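Local coordinates for protein L-amino acid deaminase (Proteus vulgaris, PDB 5I39) that binds flavin-adenine dinucleotide and, as a membrane-associated flavoenzyme, probably uses it to deaminate L-amino acids oxidatively, at residues I112-R117 with T190-E195; S183-V188 with R286-G291. One frame throughout, in Å; residues are numbered along the deposited sequence.

Contact 1: I112-R117 with T190-E195; sequences IDTTYR and TFVMAE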
loop_
_atom_site.group_PDB
_atom_site.type_symbol
_atom_site.label_atom_id
_atom_site.label_comp_id
_atom_site.label_asym_id
_atom_site.label_seq_id
_atom_site.Cartn_x
_atom_site.Cartn_y
_atom_site.Cartn_z
ATOM N N ILE A 112 15.525 6.738 -9.148
ATOM C CA ILE A 112 15.934 6.886 -7.758
ATOM C C ILE A 112 15.372 5.668 -7.041
ATOM O O ILE A 112 14.236 5.253 -7.298
ATOM C CB ILE A 112 15.381 8.184 -7.126
ATOM C CG1 ILE A 112 15.943 9.405 -7.871
ATOM C CG2 ILE A 112 15.721 8.260 -5.638
ATOM C CD1 ILE A 112 15.336 10.735 -7.476
ATOM N N ASP A 113 16.163 5.102 -6.139
ATOM C CA ASP A 113 15.781 3.887 -5.427
ATOM C C ASP A 113 14.571 4.150 -4.523
ATOM O O ASP A 113 14.651 4.922 -3.572
ATOM C CB ASP A 113 16.979 3.393 -4.610
ATOM C CG ASP A 113 16.785 2.009 -4.011
ATOM O OD1 ASP A 113 15.727 1.364 -4.215
ATOM O OD2 ASP A 113 17.728 1.562 -3.316
ATOM N N THR A 114 13.462 3.473 -4.811
ATOM C CA THR A 114 12.263 3.548 -3.974
ATOM C C THR A 114 12.348 2.646 -2.741
ATOM O O THR A 114 11.474 2.722 -1.879
ATOM C CB THR A 114 11.011 3.114 -4.760
ATOM O OG1 THR A 114 11.133 1.733 -5.130
ATOM C CG2 THR A 114 10.805 3.985 -5.995
ATOM N N THR A 115 13.392 1.806 -2.698
ATOM C CA THR A 115 13.568 0.621 -1.828
ATOM C C THR A 115 12.826 -0.623 -2.313
ATOM O O THR A 115 12.963 -1.677 -1.692
ATOM C CB THR A 115 13.310 0.830 -0.313
ATOM O OG1 THR A 115 11.912 1.003 -0.049
ATOM C CG2 THR A 115 14.119 1.990 0.221
ATOM N N TYR A 116 12.092 -0.547 -3.425
ATOM C CA TYR A 116 11.423 -1.747 -3.913
ATOM C C TYR A 116 12.457 -2.803 -4.285
ATOM O O TYR A 116 13.440 -2.502 -4.978
ATOM C CB TYR A 116 10.512 -1.499 -5.111
ATOM C CG TYR A 116 9.657 -2.720 -5.401
ATOM C CD1 TYR A 116 8.545 -3.003 -4.617
ATOM C CD2 TYR A 116 9.982 -3.615 -6.419
ATOM C CE1 TYR A 116 7.763 -4.127 -4.840
ATOM C CE2 TYR A 116 9.205 -4.743 -6.655
ATOM C CZ TYR A 116 8.092 -4.989 -5.868
ATOM O OH TYR A 116 7.289 -6.082 -6.092
ATOM N N ARG A 117 12.220 -4.025 -3.814
ATOM C CA ARG A 117 13.045 -5.181 -4.143
ATOM C C ARG A 117 12.140 -6.356 -4.449
ATOM O O ARG A 117 11.101 -6.527 -3.810
ATOM C CB ARG A 117 13.940 -5.570 -2.961
ATOM C CG ARG A 117 14.912 -4.494 -2.502
ATOM C CD ARG A 117 16.057 -4.299 -3.479
ATOM N NE ARG A 117 17.010 -3.294 -3.001
ATOM C CZ ARG A 117 16.901 -1.974 -3.168
ATOM N NH1 ARG A 117 15.876 -1.445 -3.832
ATOM N NH2 ARG A 117 17.841 -1.174 -2.677
ATOM N N THR A 190 7.026 5.980 -0.390
ATOM C CA THR A 190 6.031 6.981 -0.787
ATOM C C THR A 190 6.659 8.369 -0.904
ATOM O O THR A 190 6.217 9.184 -1.709
ATOM C CB THR A 190 4.830 6.986 0.164
ATOM O OG1 THR A 190 4.322 5.653 0.245
ATOM C CG2 THR A 190 3.722 7.908 -0.341
ATOM N N PHE A 191 7.703 8.620 -0.122
ATOM C CA PHE A 191 8.415 9.899 -0.179
ATOM C C PHE A 191 9.129 10.063 -1.517
ATOM O O PHE A 191 9.076 11.134 -2.120
ATOM C CB PHE A 191 9.372 10.031 1.005
ATOM C CG PHE A 191 8.672 9.924 2.332
ATOM C CD1 PHE A 191 7.960 11.004 2.849
ATOM C CD2 PHE A 191 8.669 8.726 3.036
ATOM C CE1 PHE A 191 7.284 10.895 4.056
ATOM C CE2 PHE A 191 7.993 8.610 4.238
ATOM C CZ PHE A 191 7.305 9.696 4.752
ATOM N N VAL A 192 9.769 9.001 -1.994
ATOM C CA VAL A 192 10.365 9.020 -3.331
ATOM C C VAL A 192 9.285 9.269 -4.394
ATOM O O VAL A 192 9.485 10.062 -5.312
ATOM C CB VAL A 192 11.164 7.724 -3.601
ATOM C CG1 VAL A 192 11.569 7.601 -5.064
ATOM C CG2 VAL A 192 12.408 7.697 -2.720
HETATM N N MSE A 193 8.134 8.618 -4.256
HETATM C CA MSE A 193 7.052 8.806 -5.231
HETATM C C MSE A 193 6.517 10.222 -5.201
HETATM O O MSE A 193 6.205 10.779 -6.253
HETATM C CB MSE A 193 5.907 7.814 -5.035
HETATM C CG MSE A 193 6.275 6.337 -5.200
HETATM SE SE MSE A 193 7.408 5.956 -6.764
HETATM C CE MSE A 193 6.383 6.822 -8.197
ATOM N N ALA A 194 6.414 10.821 -4.015
ATOM C CA ALA A 194 5.954 12.212 -3.901
ATOM C C ALA A 194 6.911 13.207 -4.557
ATOM O O ALA A 194 6.469 14.128 -5.248
ATOM C CB ALA A 194 5.738 12.587 -2.449
ATOM N N GLU A 195 8.211 13.037 -4.334
ATOM C CA GLU A 195 9.206 13.913 -4.961
ATOM C C GLU A 195 9.158 13.772 -6.480
ATOM O O GLU A 195 9.268 14.759 -7.206
ATOM C CB GLU A 195 10.618 13.620 -4.450
ATOM C CG GLU A 195 10.899 14.124 -3.049
ATOM C CD GLU A 195 10.880 15.633 -2.930
ATOM O OE1 GLU A 195 10.336 16.316 -3.823
ATOM O OE2 GLU A 195 11.413 16.135 -1.922
#
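A threonine methyl rests against selenium here: CG2 of Thr-114 lies 4.0 Å from SE of Met-193, which is present as selenomethionine. The loop 112-117 forms an Asx turn at Asp-113 overlapped by an ST turn at Thr-114, and these lead from helix 106-110 into strand 117-123 while packing on helix 189-199. All the contacts between loop and helix are van der Waals ones. Val-192 suits the meeting point because its two short branches reach different parts of the loop. Its CG1, anti to the backbone N (chi1 169°), meets CG2 of Thr-114 at 3.8 Å and, more loosely, CG2 of Ile-112 at 4.2 Å, whereas its CG2 lies 3.7 Å from the carbonyl O of Asp-113. Threonine fits a place that is polar on one branch and apolar on the other: OG1 of Thr-114 accepts the N-H of Tyr-116 and is also hydrogen-bonded to Asn-107, and the methyl is left for the helix. Met-193 also touches Met-51 and Ile-54 of helix 47-58. Asp-113 braces the turn. Its OD1 receives the N-H of Thr-115 from above the carboxylate plane (57° out of it). Arg-117 grips the same carboxylate end-on in a salt bridge, NH1 to OD1 and NH2 to the syn lone pair of OD2, the latter at 2.8 Å.

Contact 2: S183-V188 with R286-G291; sequences SFDPEV and REQADG
The two backbones run 56° apart and come nearest at Asp-185 and Gln-288, whose CA atoms are 6.1 Å from each other. Segment 286-291 finishes strand 283-287 of the large mixed sheet and folds into a type I beta turn, Gln-288 to Gly-291; segment 183-188 links strand 182-183 to the N-cap of helix 189-199. Buried Arg-286 needs several acceptors, and its NH1 finds two: Ser-183 OG at 2.8 Å, tilted from the guanidinium plane, and Asp-185 OD1 at 2.9 Å, near that plane, in a salt bridge. The carbonyl O of Phe-184 sits over one guanidinium face, offset toward the rim, and NH2 bonds to the carbonyl of the FAD-binding residue Tyr-80. A short carboxylate suits Asp-185 because its oxygens serve both strand and turn, OD1 taking Arg-286 at the strand end and OD2 an N-H of the turn. OD2 also pairs with Arg-23, and the Gln-288 amide stacks on the carboxylate, their planes 27° apart. Glu-187 forms salt bridges with Arg-16 through OE2 and with Arg-23 through OE1. The side chain of Phe-184 sets off away from the turn, and its nearest atoms are about 4 Å from those of the bound FAD. At the second residue of the turn, the N-H of Ala-289 reaches the syn lone pair of Asp-185 OD2, with N and OD2 2.9 Å apart.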
loop_
_atom_site.group_PDB
_atom_site.type_symbol
_atom_site.label_atom_id
_atom_site.label_comp_id
_atom_site.label_asym_id
_atom_site.label_seq_id
_atom_site.Cartn_x
_atom_site.Cartn_y
_atom_site.Cartn_z
ATOM N N SER A 183 9.179 -6.134 -1.737
ATOM C CA SER A 183 9.464 -5.475 -0.476
ATOM C C SER A 183 9.633 -3.990 -0.747
ATOM O O SER A 183 10.278 -3.618 -1.719
ATOM C CB SER A 183 10.763 -6.033 0.094
ATOM O OG SER A 183 11.193 -5.331 1.244
ATOM N N PHE A 184 9.060 -3.154 0.110
ATOM C CA PHE A 184 9.289 -1.702 0.072
ATOM C C PHE A 184 9.270 -1.187 1.501
ATOM O O PHE A 184 8.575 -1.733 2.355
ATOM C CB PHE A 184 8.330 -0.904 -0.863
ATOM C CG PHE A 184 6.940 -1.485 -1.036
ATOM C CD1 PHE A 184 6.244 -2.092 0.012
ATOM C CD2 PHE A 184 6.292 -1.368 -2.267
ATOM C CE1 PHE A 184 4.969 -2.607 -0.182
ATOM C CE2 PHE A 184 5.017 -1.877 -2.458
ATOM C CZ PHE A 184 4.359 -2.503 -1.417
ATOM N N ASP A 185 10.045 -0.137 1.750
ATOM C CA ASP A 185 10.281 0.328 3.118
ATOM C C ASP A 185 9.502 1.622 3.358
ATOM O O ASP A 185 9.631 2.573 2.583
ATOM C CB ASP A 185 11.773 0.571 3.363
ATOM C CG ASP A 185 12.643 -0.643 3.048
ATOM O OD1 ASP A 185 12.125 -1.777 2.930
ATOM O OD2 ASP A 185 13.871 -0.454 2.913
ATOM N N PRO A 186 8.719 1.687 4.452
ATOM C CA PRO A 186 7.846 2.847 4.657
ATOM C C PRO A 186 8.552 4.160 4.995
ATOM O O PRO A 186 7.939 5.216 4.895
ATOM C CB PRO A 186 6.934 2.388 5.791
ATOM C CG PRO A 186 7.756 1.413 6.551
ATOM C CD PRO A 186 8.528 0.673 5.505
ATOM N N GLU A 187 9.833 4.101 5.343
ATOM C CA GLU A 187 10.607 5.312 5.571
ATOM C C GLU A 187 11.008 6.002 4.265
ATOM O O GLU A 187 11.485 7.136 4.306
ATOM C CB GLU A 187 11.858 5.006 6.392
ATOM C CG GLU A 187 11.572 4.437 7.778
ATOM C CD GLU A 187 11.162 2.974 7.786
ATOM O OE1 GLU A 187 11.600 2.210 6.896
ATOM O OE2 GLU A 187 10.381 2.592 8.681
ATOM N N VAL A 188 10.830 5.322 3.127
ATOM C CA VAL A 188 11.322 5.813 1.836
ATOM C C VAL A 188 10.292 5.825 0.701
ATOM O O VAL A 188 10.168 6.835 0.016
ATOM C CB VAL A 188 12.553 4.997 1.367
ATOM C CG1 VAL A 188 13.093 5.531 0.045
ATOM C CG2 VAL A 188 13.652 5.020 2.418
ATOM N N ARG A 286 10.495 -9.246 7.623
ATOM C CA ARG A 286 10.829 -8.829 6.267
ATOM C C ARG A 286 12.091 -7.984 6.307
ATOM O O ARG A 286 12.123 -6.952 6.979
ATOM C CB ARG A 286 9.692 -8.004 5.665
ATOM C CG ARG A 286 10.022 -7.422 4.299
ATOM C CD ARG A 286 8.965 -6.457 3.824
ATOM N NE ARG A 286 8.856 -5.267 4.663
ATOM C CZ ARG A 286 9.653 -4.202 4.612
ATOM N NH1 ARG A 286 10.694 -4.133 3.779
ATOM N NH2 ARG A 286 9.408 -3.196 5.427
ATOM N N GLU A 287 13.116 -8.395 5.567
ATOM C CA GLU A 287 14.333 -7.600 5.470
ATOM C C GLU A 287 14.087 -6.346 4.638
ATOM O O GLU A 287 13.553 -6.418 3.533
ATOM C CB GLU A 287 15.471 -8.401 4.852
ATOM C CG GLU A 287 16.810 -7.699 5.028
ATOM C CD GLU A 287 17.972 -8.399 4.367
ATOM O OE1 GLU A 287 17.751 -9.284 3.518
ATOM O OE2 GLU A 287 19.119 -8.035 4.694
ATOM N N GLN A 288 14.495 -5.205 5.186
ATOM C CA GLN A 288 14.453 -3.926 4.484
ATOM C C GLN A 288 15.683 -3.759 3.596
ATOM O O GLN A 288 16.642 -4.525 3.687
ATOM C CB GLN A 288 14.381 -2.780 5.490
ATOM C CG GLN A 288 13.156 -2.821 6.380
ATOM C CD GLN A 288 12.623 -1.430 6.671
ATOM O OE1 GLN A 288 13.327 -0.566 7.198
ATOM N NE2 GLN A 288 11.397 -1.198 6.315
ATOM N N ALA A 289 15.660 -2.738 2.746
ATOM C CA ALA A 289 16.727 -2.530 1.766
ATOM C C ALA A 289 18.082 -2.224 2.404
ATOM O O ALA A 289 19.118 -2.471 1.789
ATOM C CB ALA A 289 16.338 -1.434 0.785
ATOM N N ASP A 290 18.065 -1.705 3.634
ATOM C CA ASP A 290 19.290 -1.416 4.390
ATOM C C ASP A 290 19.714 -2.517 5.368
ATOM O O ASP A 290 20.632 -2.310 6.152
ATOM C CB ASP A 290 19.147 -0.073 5.132
ATOM C CG ASP A 290 18.093 -0.100 6.235
ATOM O OD1 ASP A 290 17.355 -1.103 6.360
ATOM O OD2 ASP A 290 18.003 0.899 6.976
ATOM N N GLY A 291 19.039 -3.666 5.347
ATOM C CA GLY A 291 19.382 -4.784 6.229
ATOM C C GLY A 291 18.734 -4.769 7.602
ATOM O O GLY A 291 18.945 -5.694 8.378
#

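How the contacts relate
Contacts 1 and 2 have centres 11 Å apart, and their segments alternate along the sequence: 112-117, 183-188, 190-195, 286-291. Residues 183-188 lead almost directly into 190-195 on helix 189-199, so one continuous piece of chain serves both contacts. The loops also bond to each other: Thr-115 OG1 lies 2.8 Å from Asp-185 N, probably a hydrogen bond, and Arg-117 pairs with Ser-183 where strands 117-123 and 182-183 run antiparallel in the large mixed sheet. Contact 1 packs the loop leading into strand 117-123 on helix 189-199, whereas contact 2 joins the same region to strand 283-287. All four segments belong to the FAD-dependent oxidoreductase family region, and contact 2 lies nearer the flavin: the side chain of Met-193 in contact 1 is about 11 Å from the FAD.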